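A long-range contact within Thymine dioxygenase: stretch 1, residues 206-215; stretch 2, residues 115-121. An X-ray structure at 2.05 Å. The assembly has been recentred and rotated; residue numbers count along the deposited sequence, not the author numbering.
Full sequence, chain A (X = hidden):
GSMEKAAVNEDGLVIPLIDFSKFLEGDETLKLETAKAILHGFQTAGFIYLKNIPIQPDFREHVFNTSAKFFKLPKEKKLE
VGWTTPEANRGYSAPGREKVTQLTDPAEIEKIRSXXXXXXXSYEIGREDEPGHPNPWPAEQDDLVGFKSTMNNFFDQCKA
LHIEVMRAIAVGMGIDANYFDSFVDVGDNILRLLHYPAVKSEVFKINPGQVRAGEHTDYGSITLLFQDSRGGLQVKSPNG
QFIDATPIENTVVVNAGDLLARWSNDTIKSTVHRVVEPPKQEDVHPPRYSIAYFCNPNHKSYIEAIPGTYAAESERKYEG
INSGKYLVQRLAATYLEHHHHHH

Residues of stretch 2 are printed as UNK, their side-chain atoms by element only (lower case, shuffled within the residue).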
# COMPACT_ATOMS: atom_id res chain seq x y z
N ILE A 206 18.70 -2.29 -21.34
CA ILE A 206 18.07 -2.70 -22.60
C ILE A 206 16.71 -2.01 -22.77
O ILE A 206 16.37 -1.55 -23.86
CB ILE A 206 17.88 -4.23 -22.68
CG1 ILE A 206 19.25 -4.93 -22.77
CG2 ILE A 206 17.03 -4.62 -23.89
CD1 ILE A 206 19.19 -6.43 -22.52
N ASN A 207 15.95 -1.94 -21.67
CA ASN A 207 14.66 -1.25 -21.64
C ASN A 207 14.76 0.02 -20.81
O ASN A 207 14.47 0.00 -19.61
CB ASN A 207 13.58 -2.17 -21.04
CG ASN A 207 13.42 -3.47 -21.81
OD1 ASN A 207 13.58 -3.51 -23.03
ND2 ASN A 207 13.07 -4.54 -21.10
N PRO A 208 15.17 1.15 -21.42
CA PRO A 208 15.23 2.37 -20.61
C PRO A 208 13.84 2.83 -20.18
O PRO A 208 12.89 2.76 -20.96
CB PRO A 208 15.90 3.40 -21.55
CG PRO A 208 15.78 2.84 -22.92
CD PRO A 208 15.57 1.36 -22.82
N GLY A 209 13.72 3.25 -18.92
CA GLY A 209 12.42 3.57 -18.32
C GLY A 209 11.79 2.40 -17.59
O GLY A 209 10.76 2.55 -16.93
N GLN A 210 12.41 1.22 -17.70
CA GLN A 210 11.96 0.00 -17.03
C GLN A 210 11.96 0.15 -15.51
O GLN A 210 12.96 0.56 -14.93
CB GLN A 210 12.90 -1.15 -17.41
CG GLN A 210 12.63 -2.48 -16.73
CD GLN A 210 11.48 -3.21 -17.36
OE1 GLN A 210 11.64 -3.86 -18.40
NE2 GLN A 210 10.30 -3.13 -16.74
N VAL A 211 10.85 -0.21 -14.86
CA VAL A 211 10.80 -0.24 -13.38
C VAL A 211 10.16 -1.53 -12.87
O VAL A 211 9.67 -2.35 -13.64
CB VAL A 211 10.08 0.99 -12.79
CG1 VAL A 211 10.84 2.26 -13.14
CG2 VAL A 211 8.64 1.08 -13.27
N ARG A 212 10.20 -1.71 -11.55
CA ARG A 212 9.53 -2.84 -10.90
C ARG A 212 8.07 -2.48 -10.59
O ARG A 212 7.19 -3.32 -10.77
CB ARG A 212 10.29 -3.28 -9.65
CG ARG A 212 11.34 -4.35 -9.95
CD ARG A 212 12.11 -4.80 -8.72
NE ARG A 212 12.68 -6.13 -8.90
CZ ARG A 212 13.58 -6.70 -8.11
NH1 ARG A 212 14.07 -6.07 -7.04
NH2 ARG A 212 14.01 -7.93 -8.39
N ALA A 213 7.84 -1.26 -10.13
CA ALA A 213 6.48 -0.72 -9.97
C ALA A 213 6.44 0.75 -10.36
O ALA A 213 7.18 1.56 -9.81
CB ALA A 213 6.00 -0.89 -8.54
N GLY A 214 5.57 1.09 -11.32
CA GLY A 214 5.46 2.46 -11.82
C GLY A 214 5.03 3.46 -10.75
O GLY A 214 4.32 3.10 -9.81
N GLU A 215 5.46 4.71 -10.90
CA GLU A 215 5.10 5.76 -9.97
C GLU A 215 3.58 5.94 -9.89
O GLU A 215 2.87 5.87 -10.89
CB GLU A 215 5.79 7.08 -10.31
CG GLU A 215 5.40 7.71 -11.64
CD GLU A 215 6.09 9.05 -11.87
OE1 GLU A 215 7.25 9.21 -11.44
OE2 GLU A 215 5.48 9.94 -12.50
N UNK A 115 7.52 0.17 -25.20
CA UNK A 115 7.02 0.16 -23.82
C UNK A 115 7.54 -1.05 -23.04
O UNK A 115 7.62 -2.16 -23.58
c UNK A 115 5.50 0.18 -23.80
N UNK A 116 7.89 -0.82 -21.77
CA UNK A 116 8.43 -1.86 -20.91
C UNK A 116 7.51 -2.05 -19.70
O UNK A 116 7.47 -1.19 -18.82
c UNK A 116 9.82 -1.47 -20.45
N UNK A 117 6.76 -3.16 -19.66
CA UNK A 117 5.84 -3.36 -18.53
C UNK A 117 6.56 -3.65 -17.21
O UNK A 117 7.66 -4.21 -17.21
c UNK A 117 6.66 -4.24 -20.65
c UNK A 117 4.99 -4.56 -18.96
c UNK A 117 5.80 -5.27 -19.98
N UNK A 118 5.94 -3.26 -16.09
CA UNK A 118 6.50 -3.50 -14.76
C UNK A 118 6.84 -4.97 -14.56
O UNK A 118 6.04 -5.84 -14.91
o UNK A 118 4.47 -1.07 -12.85
c UNK A 118 5.51 -3.05 -13.68
c UNK A 118 5.33 -1.54 -13.63
o UNK A 118 6.03 -0.81 -14.36
N UNK A 119 8.02 -5.26 -14.03
CA UNK A 119 8.45 -6.64 -13.82
C UNK A 119 7.99 -7.08 -12.43
O UNK A 119 8.75 -7.07 -11.47
c UNK A 119 11.96 -6.03 -15.38
c UNK A 119 10.35 -8.28 -13.90
c UNK A 119 10.46 -6.21 -15.29
c UNK A 119 9.98 -6.80 -13.97
N UNK A 120 6.72 -7.47 -12.35
CA UNK A 120 6.09 -7.83 -11.08
C UNK A 120 4.90 -8.75 -11.32
O UNK A 120 4.37 -8.82 -12.42
c UNK A 120 2.77 -3.99 -10.74
c UNK A 120 5.64 -6.57 -10.34
c UNK A 120 4.01 -4.65 -10.14
n UNK A 120 2.22 -2.94 -9.84
c UNK A 120 4.47 -5.83 -10.98
N UNK A 121 4.49 -9.45 -10.27
CA UNK A 121 3.21 -10.15 -10.28
C UNK A 121 2.55 -9.94 -8.93
O UNK A 121 3.22 -9.65 -7.94
c UNK A 121 3.36 -11.64 -10.61
c UNK A 121 4.37 -12.39 -9.76
o UNK A 121 5.57 -14.44 -9.79
c UNK A 121 4.55 -13.85 -10.17
o UNK A 121 3.66 -14.42 -10.85
O HOH W 1 8.28 -0.58 -16.15
O HOH W 2 9.49 -5.09 -19.02
O HOH W 3 11.43 -7.77 -10.93

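Position 115 has one side-chain atom, a carbon. It points away from stretch 1 and touches nothing there. A lone CB means alanine: Ala115. It makes no contact here.

Position 116 also has a single side-chain carbon. This one points toward stretch 1. CB of position 116 lies 3.9 Å from CB of Asn207 and 3.6 Å from OE1 of Gln210. One carbon again gives alanine: Ala116. Its methyl packs against the side chains of Asn207 and Gln210, the first and last residues of a type II beta turn. Those side chains are themselves joined, ND2 of Asn207 donating to OE1 of Gln210 at 3.1 Å.

Position 117 has three side-chain carbons that close a ring onto its own backbone N. The ring touches nothing on stretch 1. Only proline closes such a ring: Pro117. Its CA-to-CB bond points away from stretch 1. The contact is made by its backbone O. NE2 of Gln210 donates a hydrogen bond to O of Pro117 at 2.9 Å. Water 2 donates to the same O of Pro117 at 2.7 Å and to OE1 of Gln210 at 2.6 Å, so it ties the same two residues together a second time.

Position 118 has two side-chain carbons, the second carrying two oxygens. One oxygen of position 118 is 2.9 Å from N of Gly214, and the other is 3.4 Å from CG2 of Val211. This short carboxylate is aspartate: Asp118. The first oxygen, OD2, accepts a hydrogen bond from N of Gly214. The other, OD1, lies 2.9 Å from O of water 1. That water accepts from N of Val211 at 2.9 Å, so the carboxylate meets one backbone NH directly and another through water.

Position 119 has four side-chain carbons. The chain forks at the first, and one arm is two carbons long. A carbon of that longer arm comes within 3.4 Å of NE2 of Gln210. This is isoleucine: Ile119. Its backbone N donates a weak hydrogen bond to O of Val211 at 3.4 Å. Its O accepts from water 3 at 2.8 Å, and that water accepts from NE of Arg212 at 2.9 Å.

Position 120 has four carbons in a row ending in a nitrogen. The third carbon sits 3.5 Å from O of Arg212, and the nitrogen is 4.5 Å from CB of Ala213. This is lysine: Lys120. The chain is nearly fully extended beyond CB.

Position 121 has three side-chain carbons, the third carrying two oxygens. The side chain is out of reach of stretch 1. This is glutamate: Glu121. Both carboxylate oxygens are bonded elsewhere in the structure.

The contact buries 423 Å², both sides summed, and joins residues at least 91 apart in sequence. Neither stretch relies on regular strand pairing. Instead, Gln210 reaches across to the backbone at Pro117, and Asp118 reaches back to the backbone at Gly214. The weak bond between N of Ile119 and O of Val211 lies between them. Three waters bridge the two stretches, and the side chains of Ala116 and Ile119 add packing.

Stretch 2, residues 115-121: AAPDIKE
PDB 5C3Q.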